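Local coordinates for Bd0816 (Bdellovibrio bacteriovorus HD100, PDB 5CER), which probably acts as a serine-type D-Ala-D-Ala carboxypeptidase of the peptidase S13 family, within the beta-lactamase clan, at residues A[50-55]-A[393-398]; A[152-157]-A[166-171]; A[207-212]-A[387-392]. The protein carries 2 engineered substitutions. All blocks are in the same frame, centred on the assembly; numbering follows the deposited sequence.

Interaction 1: A[50-55]-A[393-398]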
ATOM      1  N   ASP A  50     -16.089  -3.418 -14.191  1.00 28.67           N
ATOM      2  CA  ASP A  50     -16.794  -2.159 -13.918  1.00 29.38           C
ATOM      3  C   ASP A  50     -17.992  -2.339 -12.971  1.00 29.06           C
ATOM      4  O   ASP A  50     -18.836  -1.472 -12.879  1.00 30.25           O
ATOM      5  CB  ASP A  50     -17.196  -1.487 -15.234  1.00 29.39           C
ATOM      6  CG  ASP A  50     -16.027  -0.826 -15.927  1.00 30.03           C
ATOM      7  OD1 ASP A  50     -15.099  -0.358 -15.225  1.00 30.63           O
ATOM      8  OD2 ASP A  50     -16.003  -0.744 -17.179  1.00 31.48           O
ATOM      9  N   TYR A  51     -18.033  -3.445 -12.240  1.00 28.25           N
ATOM     10  CA  TYR A  51     -19.103  -3.697 -11.295  1.00 27.79           C
ATOM     11  C   TYR A  51     -19.203  -2.594 -10.218  1.00 27.74           C
ATOM     12  O   TYR A  51     -18.199  -2.000  -9.768  1.00 27.72           O
ATOM     13  CB  TYR A  51     -18.899  -5.069 -10.648  1.00 27.35           C
ATOM     14  CG  TYR A  51     -19.857  -5.377  -9.526  1.00 27.31           C
ATOM     15  CD1 TYR A  51     -21.120  -5.901  -9.787  1.00 27.00           C
ATOM     16  CD2 TYR A  51     -19.484  -5.158  -8.201  1.00 26.69           C
ATOM     17  CE1 TYR A  51     -21.991  -6.175  -8.764  1.00 27.05           C
ATOM     18  CE2 TYR A  51     -20.333  -5.456  -7.169  1.00 26.70           C
ATOM     19  CZ  TYR A  51     -21.596  -5.947  -7.458  1.00 26.79           C
ATOM     20  OH  TYR A  51     -22.467  -6.236  -6.426  1.00 27.87           O
ATOM     21  N   ARG A  52     -20.429  -2.331  -9.817  1.00 27.89           N
ATOM     22  CA  ARG A  52     -20.706  -1.342  -8.819  1.00 28.23           C
ATOM     23  C   ARG A  52     -21.533  -1.937  -7.701  1.00 28.68           C
ATOM     24  O   ARG A  52     -22.581  -2.582  -7.935  1.00 28.39           O
ATOM     25  CB  ARG A  52     -21.386  -0.139  -9.474  1.00 28.89           C
ATOM     26  CG  ARG A  52     -20.397   0.785 -10.181  1.00 30.03           C
ATOM     27  CD  ARG A  52     -21.154   1.943 -10.793  1.00 30.74           C
ATOM     28  NE  ARG A  52     -20.367   2.789 -11.682  1.00 28.92           N
ATOM     29  CZ  ARG A  52     -19.792   3.941 -11.354  1.00 28.89           C
ATOM     30  NH1 ARG A  52     -19.810   4.421 -10.110  1.00 29.26           N
ATOM     31  NH2 ARG A  52     -19.158   4.622 -12.290  1.00 29.05           N
ATOM     32  N   HIS A  53     -21.073  -1.687  -6.478  1.00 29.92           N
ATOM     33  CA  HIS A  53     -21.820  -2.037  -5.263  1.00 30.59           C
ATOM     34  C   HIS A  53     -22.959  -1.024  -5.070  1.00 29.56           C
ATOM     35  O   HIS A  53     -22.709   0.157  -4.844  1.00 29.86           O
ATOM     36  CB  HIS A  53     -20.911  -2.066  -4.036  1.00 31.10           C
ATOM     37  CG  HIS A  53     -19.833  -3.095  -4.110  1.00 34.98           C
ATOM     38  ND1 HIS A  53     -19.861  -4.285  -3.392  1.00 37.67           N
ATOM     39  CD2 HIS A  53     -18.689  -3.116  -4.832  1.00 33.67           C
ATOM     40  CE1 HIS A  53     -18.783  -4.986  -3.684  1.00 35.42           C
ATOM     41  NE2 HIS A  53     -18.054  -4.292  -4.544  1.00 33.78           N
ATOM     42  N   LYS A  54     -24.191  -1.493  -5.223  1.00 30.46           N
ATOM     43  CA  LYS A  54     -25.404  -0.667  -5.258  1.00 31.28           C
ATOM     44  C   LYS A  54     -26.121  -0.789  -3.954  1.00 30.86           C
ATOM     45  O   LYS A  54     -26.982  -1.685  -3.782  1.00 31.89           O
ATOM     46  CB  LYS A  54     -26.351  -1.107  -6.401  1.00 34.08           C
ATOM     47  CG  LYS A  54     -25.805  -0.837  -7.791  1.00 36.86           C
ATOM     48  CD  LYS A  54     -26.676  -1.394  -8.911  1.00 40.95           C
ATOM     49  CE  LYS A  54     -25.841  -1.970 -10.065  1.00 44.72           C
ATOM     50  NZ  LYS A  54     -24.790  -2.990  -9.657  1.00 46.52           N
ATOM     51  N   THR A  55     -25.791   0.116  -3.034  1.00 28.39           N
ATOM     52  CA  THR A  55     -26.427   0.179  -1.754  1.00 27.12           C
ATOM     53  C   THR A  55     -27.763   0.926  -1.899  1.00 29.48           C
ATOM     54  O   THR A  55     -27.824   2.050  -2.410  1.00 29.30           O
ATOM     55  CB  THR A  55     -25.481   0.805  -0.727  1.00 26.20           C
ATOM     56  OG1 THR A  55     -24.172   0.195  -0.792  1.00 24.04           O
ATOM     57  CG2 THR A  55     -26.006   0.617   0.671  1.00 27.12           C
ATOM     58  N   ASP A 393     -17.706   8.316  -7.661  1.00 17.32           N
ATOM     59  CA  ASP A 393     -17.400   9.115  -8.829  1.00 17.87           C
ATOM     60  C   ASP A 393     -18.678   9.822  -9.325  1.00 18.20           C
ATOM     61  O   ASP A 393     -19.657   9.923  -8.578  1.00 19.14           O
ATOM     62  CB  ASP A 393     -16.761   8.233  -9.903  1.00 17.95           C
ATOM     63  CG  ASP A 393     -17.752   7.245 -10.533  1.00 18.68           C
ATOM     64  OD1 ASP A 393     -18.972   7.231 -10.130  1.00 20.04           O
ATOM     65  OD2 ASP A 393     -17.302   6.445 -11.397  1.00 16.78           O
ATOM     66  N   GLN A 394     -18.687  10.298 -10.566  1.00 18.92           N
ATOM     67  CA  GLN A 394     -19.831  11.101 -11.091  1.00 19.16           C
ATOM     68  C   GLN A 394     -21.136  10.323 -11.304  1.00 18.82           C
ATOM     69  O   GLN A 394     -22.152  10.940 -11.461  1.00 19.06           O
ATOM     70  CB  GLN A 394     -19.438  11.847 -12.377  1.00 19.37           C
ATOM     71  CG  GLN A 394     -18.284  12.835 -12.149  1.00 20.93           C
ATOM     72  CD  GLN A 394     -17.898  13.636 -13.378  1.00 22.06           C
ATOM     73  OE1 GLN A 394     -17.367  13.097 -14.347  1.00 22.88           O
ATOM     74  NE2 GLN A 394     -18.188  14.929 -13.360  1.00 23.68           N
ATOM     75  N   ASN A 395     -21.098   8.997 -11.242  1.00 18.81           N
ATOM     76  CA  ASN A 395     -22.280   8.176 -11.274  1.00 18.44           C
ATOM     77  C   ASN A 395     -22.624   7.634  -9.891  1.00 18.53           C
ATOM     78  O   ASN A 395     -23.458   6.748  -9.762  1.00 17.18           O
ATOM     79  CB  ASN A 395     -22.086   7.016 -12.244  1.00 18.84           C
ATOM     80  CG  ASN A 395     -22.159   7.446 -13.692  1.00 20.25           C
ATOM     81  OD1 ASN A 395     -23.216   7.756 -14.179  1.00 22.21           O
ATOM     82  ND2 ASN A 395     -21.029   7.460 -14.383  1.00 20.46           N
ATOM     83  N   SER A 396     -22.042   8.208  -8.846  1.00 19.49           N
ATOM     84  CA  SER A 396     -22.402   7.825  -7.487  1.00 19.83           C
ATOM     85  C   SER A 396     -23.522   8.653  -6.892  1.00 19.98           C
ATOM     86  O   SER A 396     -24.061   8.268  -5.848  1.00 20.75           O
ATOM     87  CB  SER A 396     -21.161   7.884  -6.587  1.00 20.66           C
ATOM     88  OG  SER A 396     -20.147   6.993  -7.080  1.00 19.55           O
ATOM     89  N   TYR A 397     -23.918   9.764  -7.527  1.00 19.00           N
ATOM     90  CA  TYR A 397     -25.049  10.565  -6.996  1.00 18.58           C
ATOM     91  C   TYR A 397     -26.311   9.705  -6.860  1.00 18.25           C
ATOM     92  O   TYR A 397     -26.586   8.873  -7.705  1.00 17.07           O
ATOM     93  CB  TYR A 397     -25.389  11.778  -7.868  1.00 17.39           C
ATOM     94  CG  TYR A 397     -24.207  12.683  -8.145  1.00 16.95           C
ATOM     95  CD1 TYR A 397     -23.607  13.404  -7.126  1.00 16.31           C
ATOM     96  CD2 TYR A 397     -23.710  12.846  -9.442  1.00 16.73           C
ATOM     97  CE1 TYR A 397     -22.534  14.250  -7.377  1.00 15.71           C
ATOM     98  CE2 TYR A 397     -22.652  13.698  -9.703  1.00 15.70           C
ATOM     99  CZ  TYR A 397     -22.061  14.378  -8.657  1.00 15.39           C
ATOM    100  OH  TYR A 397     -21.045  15.232  -8.902  1.00 14.55           O
ATOM    101  N   LEU A 398     -27.071   9.953  -5.799  1.00 18.13           N
ATOM    102  CA  LEU A 398     -28.311   9.217  -5.504  1.00 19.01           C
ATOM    103  C   LEU A 398     -29.331   9.266  -6.652  1.00 18.33           C
ATOM    104  O   LEU A 398     -29.643  10.351  -7.116  1.00 18.08           O
ATOM    105  CB  LEU A 398     -28.954   9.755  -4.201  1.00 19.48           C
ATOM    106  CG  LEU A 398     -28.201   9.564  -2.876  1.00 19.03           C
ATOM    107  CD1 LEU A 398     -29.011  10.146  -1.732  1.00 18.13           C
ATOM    108  CD2 LEU A 398     -27.825   8.113  -2.585  1.00 19.73           C
TER
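D393 OD1 is gripped by two donors. R52 NH1 lies 2.9 Å from D393 OD1, and the backbone N of N395 lies 3.0 Å from the same oxygen. The two come from opposite faces of the carboxylate plane. The second carboxylate oxygen is held too: R52 NH2 meets D393 OD2 at 2.8 Å, on its syn lone pair, with an N-H...O angle of 151°. The result is an end-on, two-pronged salt bridge, one nitrogen to each oxygen. It is not flat, because the guanidinium and carboxylate planes stand 48° apart. The R52 chain is extended from CG to NE, which carries its charged end across to the loop. N395 CB lies over one face of the guanidinium, offset toward its rim, 3.8 Å from R52 NH2.

On the loop side, residues 393-396 form a type I beta turn, closed by S396 N to D393 O at 2.9 Å. The bond from N395 N to D393 OD1 adds an Asx turn at the same place. The backbone N of D393 also donates to S396 OG, at 2.8 Å. The Asx turn and the salt bridge share one carboxylate, and the N395 N bond probably helps to fix its rotation. The contact joins the chain entering strand 54-61 to the loop before strand 399-400, which belongs to the same mixed sheet. Strand 194-199 lies between those two strands in the sheet. R52 NH1 has a second acceptor in the backbone O of S200, and S396 OG bonds to the backbone O of Q199.

Interaction 2: A[152-157]-A[166-171]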
ATOM      1  N   ALA A 152     -11.879  19.262   9.148  1.00 43.98           N
ATOM      2  CA  ALA A 152     -10.640  19.187   8.373  1.00 44.93           C
ATOM      3  C   ALA A 152     -10.642  18.003   7.392  1.00 42.95           C
ATOM      4  O   ALA A 152     -10.270  18.164   6.216  1.00 42.54           O
ATOM      5  CB  ALA A 152      -9.433  19.151   9.290  1.00 47.16           C
ATOM      6  N   MET A 153     -11.084  16.830   7.856  1.00 42.33           N
ATOM      7  CA  MET A 153     -11.144  15.649   7.002  1.00 41.41           C
ATOM      8  C   MET A 153     -12.170  15.723   5.922  1.00 38.63           C
ATOM      9  O   MET A 153     -11.882  15.363   4.780  1.00 38.46           O
ATOM     10  CB  MET A 153     -11.312  14.384   7.819  1.00 43.58           C
ATOM     11  CG  MET A 153     -10.031  14.121   8.515  1.00 48.71           C
ATOM     12  SD  MET A 153      -9.662  12.561   9.211  1.00 56.77           S
ATOM     13  CE  MET A 153      -9.369  11.657   7.683  1.00 53.86           C
ATOM     14  N   TYR A 154     -13.372  16.165   6.265  1.00 37.35           N
ATOM     15  CA  TYR A 154     -14.403  16.378   5.242  1.00 35.73           C
ATOM     16  C   TYR A 154     -13.893  17.325   4.121  1.00 36.15           C
ATOM     17  O   TYR A 154     -14.111  17.102   2.937  1.00 33.27           O
ATOM     18  CB  TYR A 154     -15.685  16.944   5.861  1.00 35.12           C
ATOM     19  CG  TYR A 154     -16.804  17.060   4.842  1.00 33.21           C
ATOM     20  CD1 TYR A 154     -16.906  18.183   4.013  1.00 33.29           C
ATOM     21  CD2 TYR A 154     -17.749  16.048   4.700  1.00 30.62           C
ATOM     22  CE1 TYR A 154     -17.901  18.277   3.058  1.00 32.14           C
ATOM     23  CE2 TYR A 154     -18.727  16.129   3.725  1.00 30.12           C
ATOM     24  CZ  TYR A 154     -18.809  17.243   2.910  1.00 30.28           C
ATOM     25  OH  TYR A 154     -19.784  17.318   1.974  1.00 28.78           O
ATOM     26  N   SER A 155     -13.181  18.354   4.535  1.00 38.35           N
ATOM     27  CA  SER A 155     -12.672  19.353   3.598  1.00 40.04           C
ATOM     28  C   SER A 155     -11.545  18.809   2.666  1.00 39.46           C
ATOM     29  O   SER A 155     -11.502  19.154   1.478  1.00 37.68           O
ATOM     30  CB  SER A 155     -12.187  20.576   4.383  1.00 42.12           C
ATOM     31  OG  SER A 155     -12.024  21.664   3.511  1.00 44.95           O
ATOM     32  N   LYS A 156     -10.657  17.987   3.223  1.00 40.13           N
ATOM     33  CA  LYS A 156      -9.666  17.285   2.418  1.00 42.03           C
ATOM     34  C   LYS A 156     -10.339  16.362   1.398  1.00 39.05           C
ATOM     35  O   LYS A 156      -9.997  16.389   0.199  1.00 39.78           O
ATOM     36  CB  LYS A 156      -8.713  16.459   3.272  1.00 45.45           C
ATOM     37  CG  LYS A 156      -7.642  17.259   3.991  1.00 51.24           C
ATOM     38  CD  LYS A 156      -6.532  16.348   4.545  1.00 55.96           C
ATOM     39  CE  LYS A 156      -5.824  16.962   5.758  1.00 61.19           C
ATOM     40  NZ  LYS A 156      -6.627  16.784   7.028  1.00 61.99           N
ATOM     41  N   LEU A 157     -11.329  15.597   1.849  1.00 36.17           N
ATOM     42  CA  LEU A 157     -12.060  14.727   0.941  1.00 34.09           C
ATOM     43  C   LEU A 157     -12.704  15.530  -0.183  1.00 32.90           C
ATOM     44  O   LEU A 157     -12.588  15.172  -1.346  1.00 32.25           O
ATOM     45  CB  LEU A 157     -13.114  13.885   1.683  1.00 32.95           C
ATOM     46  CG  LEU A 157     -13.979  13.004   0.762  1.00 31.60           C
ATOM     47  CD1 LEU A 157     -13.098  11.973   0.075  1.00 31.63           C
ATOM     48  CD2 LEU A 157     -15.127  12.349   1.534  1.00 31.09           C
ATOM     49  N   VAL A 166     -16.441  15.749  -8.863  1.00 36.60           N
ATOM     50  CA  VAL A 166     -17.615  15.283  -8.103  1.00 33.42           C
ATOM     51  C   VAL A 166     -18.027  16.363  -7.137  1.00 31.94           C
ATOM     52  O   VAL A 166     -17.214  16.910  -6.423  1.00 29.72           O
ATOM     53  CB  VAL A 166     -17.344  14.000  -7.296  1.00 32.84           C
ATOM     54  CG1 VAL A 166     -18.572  13.618  -6.479  1.00 31.71           C
ATOM     55  CG2 VAL A 166     -16.918  12.859  -8.204  1.00 33.34           C
ATOM     56  N   PHE A 167     -19.320  16.674  -7.160  1.00 32.50           N
ATOM     57  CA  PHE A 167     -19.884  17.695  -6.306  1.00 33.60           C
ATOM     58  C   PHE A 167     -20.146  17.165  -4.897  1.00 32.98           C
ATOM     59  O   PHE A 167     -20.838  16.147  -4.726  1.00 34.56           O
ATOM     60  CB  PHE A 167     -21.200  18.251  -6.903  1.00 34.94           C
ATOM     61  CG  PHE A 167     -21.846  19.286  -6.027  1.00 35.83           C
ATOM     62  CD1 PHE A 167     -22.719  18.903  -4.994  1.00 35.13           C
ATOM     63  CD2 PHE A 167     -21.580  20.641  -6.210  1.00 37.08           C
ATOM     64  CE1 PHE A 167     -23.313  19.861  -4.177  1.00 36.93           C
ATOM     65  CE2 PHE A 167     -22.170  21.599  -5.390  1.00 37.51           C
ATOM     66  CZ  PHE A 167     -23.040  21.214  -4.380  1.00 37.27           C
ATOM     67  N   MET A 168     -19.716  17.929  -3.898  1.00 32.32           N
ATOM     68  CA  MET A 168     -20.117  17.739  -2.504  1.00 31.36           C
ATOM     69  C   MET A 168     -20.407  19.094  -1.894  1.00 30.99           C
ATOM     70  O   MET A 168     -19.810  20.097  -2.255  1.00 30.72           O
ATOM     71  CB  MET A 168     -19.012  17.085  -1.697  1.00 31.73           C
ATOM     72  CG  MET A 168     -18.629  15.693  -2.172  1.00 31.90           C
ATOM     73  SD  MET A 168     -17.224  15.026  -1.236  1.00 32.39           S
ATOM     74  CE  MET A 168     -17.932  14.778   0.386  1.00 30.99           C
ATOM     75  N   LEU A 169     -21.364  19.129  -0.965  1.00 30.96           N
ATOM     76  CA  LEU A 169     -21.692  20.377  -0.260  1.00 32.26           C
ATOM     77  C   LEU A 169     -20.528  20.790   0.630  1.00 32.76           C
ATOM     78  O   LEU A 169     -19.800  19.956   1.108  1.00 30.15           O
ATOM     79  CB  LEU A 169     -22.962  20.190   0.564  1.00 32.34           C
ATOM     80  CG  LEU A 169     -24.237  19.956  -0.246  1.00 31.91           C
ATOM     81  CD1 LEU A 169     -25.336  19.407   0.641  1.00 31.67           C
ATOM     82  CD2 LEU A 169     -24.688  21.252  -0.932  1.00 33.60           C
ATOM     83  N   GLU A 170     -20.358  22.087   0.821  1.00 36.61           N
ATOM     84  CA  GLU A 170     -19.346  22.580   1.762  1.00 39.86           C
ATOM     85  C   GLU A 170     -19.524  22.058   3.194  1.00 39.50           C
ATOM     86  O   GLU A 170     -18.556  21.642   3.824  1.00 37.69           O
ATOM     87  CB  GLU A 170     -19.317  24.102   1.830  1.00 43.23           C
ATOM     88  CG  GLU A 170     -17.944  24.618   2.238  1.00 46.25           C
ATOM     89  CD  GLU A 170     -17.861  26.127   2.298  1.00 51.11           C
ATOM     90  OE1 GLU A 170     -18.707  26.815   1.660  1.00 53.73           O
ATOM     91  OE2 GLU A 170     -16.934  26.630   2.990  1.00 53.96           O
ATOM     92  N   LYS A 171     -20.759  22.053   3.678  1.00 47.21           N
ATOM     93  CA  LYS A 171     -20.995  21.981   5.131  1.00 50.03           C
ATOM     94  C   LYS A 171     -22.291  21.231   5.505  1.00 47.70           C
ATOM     95  O   LYS A 171     -23.166  21.769   6.171  1.00 49.67           O
ATOM     96  CB  LYS A 171     -20.840  23.411   5.715  1.00 55.41           C
ATOM     97  CG  LYS A 171     -21.143  23.644   7.234  1.00 61.08           C
ATOM     98  CD  LYS A 171     -19.904  23.492   8.133  1.00 63.73           C
ATOM     99  CE  LYS A 171     -20.021  24.008   9.622  1.00 65.92           C
ATOM    100  NZ  LYS A 171     -21.211  24.847  10.014  1.00 69.61           N
TER
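Y154 holds its ring carbon CG trans to its own backbone N (chi1 -175°), which sends the phenol out from the helix to the loop. M168 is bent at its last torsion (chi3 68°), and this turn brings its methyl CE to the phenol and to L157. Y154 and M168 approach from opposite directions. M168 CE sits 3.6 Å from Y154 CZ, oblique to the ring. L157 crosses M168 at about a right angle, and its branch CD2 touches M168 CE at 3.9 Å.

The polar link is made by the phenol end. Y154 OH donates to the backbone O of L169 at 2.8 Å. That oxygen lies at the ring edge, near the ring plane. The hydroxyl meets this carbonyl off its axis, at a C=O...donor angle of 142°, tilted from the carbonyl plane. The next carbonyl also stays close, with E170 O 3.5 Å from Y154 CE1.

The contact ties helix 151-163 to the loop that follows it on the way to strand 175-181, so the chain folds back beside its own helix. R158 of that helix donates to M168 O. Helix 81-93 also adjoins the site: Y85 meets the Y154 ring, and S89 OG bonds to L169 N.

Y154 is buried, and its hydroxyl has a partner in the backbone O of L169. This one directional bond fixes where the phenol end sits, while the M168 methyl contacts are non-directional and fill in beside it.

Interaction 3: A[207-212]-A[387-392]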
ATOM      1  N   LEU A 207     -10.297  -1.525  -6.524  1.00 21.62           N
ATOM      2  CA  LEU A 207      -9.134  -2.379  -6.563  1.00 21.69           C
ATOM      3  C   LEU A 207      -7.839  -1.546  -6.648  1.00 22.04           C
ATOM      4  O   LEU A 207      -6.844  -1.870  -5.969  1.00 22.73           O
ATOM      5  CB  LEU A 207      -9.268  -3.372  -7.719  1.00 22.08           C
ATOM      6  CG  LEU A 207     -10.419  -4.403  -7.574  1.00 21.67           C
ATOM      7  CD1 LEU A 207     -10.677  -5.114  -8.898  1.00 22.09           C
ATOM      8  CD2 LEU A 207     -10.136  -5.424  -6.496  1.00 21.08           C
ATOM      9  N   LYS A 208      -7.848  -0.510  -7.479  1.00 21.57           N
ATOM     10  CA  LYS A 208      -6.720   0.385  -7.597  1.00 21.76           C
ATOM     11  C   LYS A 208      -6.371   0.998  -6.240  1.00 22.40           C
ATOM     12  O   LYS A 208      -5.208   1.056  -5.855  1.00 20.30           O
ATOM     13  CB  LYS A 208      -7.008   1.483  -8.615  1.00 21.91           C
ATOM     14  CG  LYS A 208      -5.854   2.468  -8.804  1.00 22.13           C
ATOM     15  CD  LYS A 208      -4.740   1.882  -9.661  1.00 22.24           C
ATOM     16  CE  LYS A 208      -3.592   2.876  -9.781  1.00 22.85           C
ATOM     17  NZ  LYS A 208      -2.627   2.619 -10.880  1.00 22.97           N
ATOM     18  N   ARG A 209      -7.409   1.417  -5.513  1.00 22.84           N
ATOM     19  CA  ARG A 209      -7.223   1.962  -4.170  1.00 23.47           C
ATOM     20  C   ARG A 209      -6.626   0.913  -3.190  1.00 23.97           C
ATOM     21  O   ARG A 209      -5.648   1.212  -2.478  1.00 24.14           O
ATOM     22  CB  ARG A 209      -8.557   2.490  -3.636  1.00 23.99           C
ATOM     23  CG  ARG A 209      -8.530   3.102  -2.255  1.00 23.16           C
ATOM     24  CD  ARG A 209      -7.559   4.223  -2.160  1.00 22.68           C
ATOM     25  NE  ARG A 209      -7.828   5.050  -0.989  1.00 22.55           N
ATOM     26  CZ  ARG A 209      -7.079   6.092  -0.600  1.00 23.00           C
ATOM     27  NH1 ARG A 209      -5.936   6.416  -1.226  1.00 22.29           N
ATOM     28  NH2 ARG A 209      -7.438   6.770   0.491  1.00 24.01           N
ATOM     29  N   MET A 210      -7.194  -0.297  -3.196  1.00 22.53           N
ATOM     30  CA  MET A 210      -6.716  -1.369  -2.360  1.00 22.99           C
ATOM     31  C   MET A 210      -5.249  -1.692  -2.621  1.00 22.58           C
ATOM     32  O   MET A 210      -4.457  -1.849  -1.696  1.00 23.24           O
ATOM     33  CB  MET A 210      -7.550  -2.630  -2.627  1.00 24.10           C
ATOM     34  CG  MET A 210      -7.028  -3.920  -1.994  1.00 24.25           C
ATOM     35  SD  MET A 210      -8.038  -5.317  -2.508  1.00 24.02           S
ATOM     36  CE  MET A 210      -7.348  -5.610  -4.160  1.00 24.73           C
ATOM     37  N   ASN A 211      -4.907  -1.859  -3.896  1.00 21.56           N
ATOM     38  CA  ASN A 211      -3.566  -2.210  -4.310  1.00 20.54           C
ATOM     39  C   ASN A 211      -2.552  -1.100  -4.055  1.00 21.09           C
ATOM     40  O   ASN A 211      -1.385  -1.368  -3.772  1.00 20.37           O
ATOM     41  CB  ASN A 211      -3.604  -2.711  -5.784  1.00 20.77           C
ATOM     42  CG  ASN A 211      -4.230  -4.082  -5.888  1.00 20.39           C
ATOM     43  OD1 ASN A 211      -3.989  -4.951  -5.029  1.00 20.34           O
ATOM     44  ND2 ASN A 211      -5.018  -4.315  -6.923  1.00 20.44           N
ATOM     45  N   ASN A 212      -2.969   0.144  -4.223  1.00 22.50           N
ATOM     46  CA  ASN A 212      -2.114   1.297  -3.898  1.00 23.11           C
ATOM     47  C   ASN A 212      -1.706   1.269  -2.432  1.00 23.26           C
ATOM     48  O   ASN A 212      -0.519   1.433  -2.101  1.00 23.70           O
ATOM     49  CB  ASN A 212      -2.853   2.624  -4.196  1.00 23.32           C
ATOM     50  CG  ASN A 212      -2.812   3.034  -5.677  1.00 24.85           C
ATOM     51  OD1 ASN A 212      -2.046   2.484  -6.499  1.00 27.17           O
ATOM     52  ND2 ASN A 212      -3.618   4.021  -6.019  1.00 24.94           N
ATOM     53  N   ILE A 387      -4.385   7.918 -11.503  1.00 20.26           N
ATOM     54  CA  ILE A 387      -5.792   7.736 -11.128  1.00 21.08           C
ATOM     55  C   ILE A 387      -5.981   8.253  -9.706  1.00 19.82           C
ATOM     56  O   ILE A 387      -5.247   7.896  -8.809  1.00 17.96           O
ATOM     57  CB  ILE A 387      -6.198   6.246 -11.199  1.00 21.80           C
ATOM     58  CG1 ILE A 387      -6.138   5.740 -12.644  1.00 21.38           C
ATOM     59  CG2 ILE A 387      -7.578   6.023 -10.593  1.00 23.20           C
ATOM     60  CD1 ILE A 387      -5.948   4.238 -12.774  1.00 20.23           C
ATOM     61  N   LEU A 388      -6.966   9.116  -9.527  1.00 20.55           N
ATOM     62  CA  LEU A 388      -7.311   9.589  -8.215  1.00 21.81           C
ATOM     63  C   LEU A 388      -8.420   8.608  -7.768  1.00 21.54           C
ATOM     64  O   LEU A 388      -9.526   8.647  -8.277  1.00 20.10           O
ATOM     65  CB  LEU A 388      -7.759  11.039  -8.266  1.00 23.67           C
ATOM     66  CG  LEU A 388      -8.242  11.659  -6.914  1.00 26.04           C
ATOM     67  CD1 LEU A 388      -7.330  11.365  -5.717  1.00 25.66           C
ATOM     68  CD2 LEU A 388      -8.510  13.167  -7.033  1.00 24.78           C
ATOM     69  N   ALA A 389      -8.069   7.702  -6.853  1.00 19.83           N
ATOM     70  CA  ALA A 389      -8.904   6.561  -6.541  1.00 19.72           C
ATOM     71  C   ALA A 389      -9.875   6.788  -5.349  1.00 18.17           C
ATOM     72  O   ALA A 389      -9.674   6.344  -4.223  1.00 16.79           O
ATOM     73  CB  ALA A 389      -8.037   5.347  -6.312  1.00 19.34           C
ATOM     74  N   LEU A 390     -10.957   7.483  -5.643  1.00 18.20           N
ATOM     75  CA  LEU A 390     -12.022   7.736  -4.658  1.00 18.08           C
ATOM     76  C   LEU A 390     -13.037   6.596  -4.662  1.00 16.53           C
ATOM     77  O   LEU A 390     -13.224   5.954  -5.683  1.00 16.55           O
ATOM     78  CB  LEU A 390     -12.715   9.056  -4.962  1.00 18.06           C
ATOM     79  CG  LEU A 390     -11.795  10.284  -4.859  1.00 19.20           C
ATOM     80  CD1 LEU A 390     -12.243  11.502  -5.684  1.00 20.38           C
ATOM     81  CD2 LEU A 390     -11.759  10.633  -3.383  1.00 19.44           C
ATOM     82  N   PRO A 391     -13.711   6.389  -3.539  1.00 15.79           N
ATOM     83  CA  PRO A 391     -14.719   5.366  -3.474  1.00 16.72           C
ATOM     84  C   PRO A 391     -16.051   5.739  -4.115  1.00 17.32           C
ATOM     85  O   PRO A 391     -16.995   4.937  -4.068  1.00 18.82           O
ATOM     86  CB  PRO A 391     -14.872   5.128  -1.979  1.00 16.68           C
ATOM     87  CG  PRO A 391     -14.549   6.435  -1.361  1.00 16.38           C
ATOM     88  CD  PRO A 391     -13.553   7.089  -2.250  1.00 16.33           C
ATOM     89  N   PHE A 392     -16.140   6.932  -4.717  1.00 18.08           N
ATOM     90  CA  PHE A 392     -17.349   7.379  -5.461  1.00 18.11           C
ATOM     91  C   PHE A 392     -16.864   8.177  -6.654  1.00 17.93           C
ATOM     92  O   PHE A 392     -15.731   8.651  -6.633  1.00 18.68           O
ATOM     93  CB  PHE A 392     -18.271   8.248  -4.553  1.00 17.50           C
ATOM     94  CG  PHE A 392     -17.561   9.367  -3.839  1.00 16.81           C
ATOM     95  CD1 PHE A 392     -17.304  10.559  -4.473  1.00 16.84           C
ATOM     96  CD2 PHE A 392     -17.103   9.207  -2.541  1.00 17.52           C
ATOM     97  CE1 PHE A 392     -16.607  11.585  -3.841  1.00 16.02           C
ATOM     98  CE2 PHE A 392     -16.418  10.239  -1.885  1.00 16.98           C
ATOM     99  CZ  PHE A 392     -16.181  11.434  -2.550  1.00 15.95           C
TER
HETATM  100  O   HOH W   1      -3.490   6.055  -8.039  1.00 16.09           O
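R209 and A389 face each other across the closest backbone approach of the helix and the loop, with their CA atoms 5.4 Å apart. Their beta carbons point at one another, CB to CB at 3.9 Å. R209 then runs past the loop carbonyl: its CD lies 3.6 Å from A389 O, a packing contact. The charged end goes on to E115 and D303, with salt bridges from NE and NH1.

K208 is bent at chi2 (77°), and the outer part of its chain crosses I387 obliquely. K208 CE meets the I387 methyl CD1 at 4.0 Å. The ammonium beyond is taken up by D301, Y384 OH and the backbone oxygens of S292 and L295.

The contact sets helix 203-213, within the S13 family region, against the loop between helix 356-375 and strand 399-400. Helix 35-47 packs on L207, M210 and N211.

One water bridges the two segments. It accepts from N212 ND2 at 2.9 Å and donates to I387 O at 2.7 Å. N212 OD1 bonds to S296 OG.

Interactions 1 and 3 use consecutive pieces of one loop, 387-398, but bind it to different elements. The centre of interaction 3 is about 7 Å from the chain centre, that of interaction 1 about 16 Å and that of interaction 2 about 23 Å. Interaction 3 joins the loop to a helix by aliphatic packing and a water. Interaction 1 is only partly buried and depends on a salt bridge. Interaction 2 is buried although it lies farthest out, and mixes apolar packing with one phenol-to-carbonyl bond. Loop 387-398 also meets interaction 2. Y397 OH lies 2.8 Å from F167 N, a probable hydrogen bond, while L390 and F392 pack against L157.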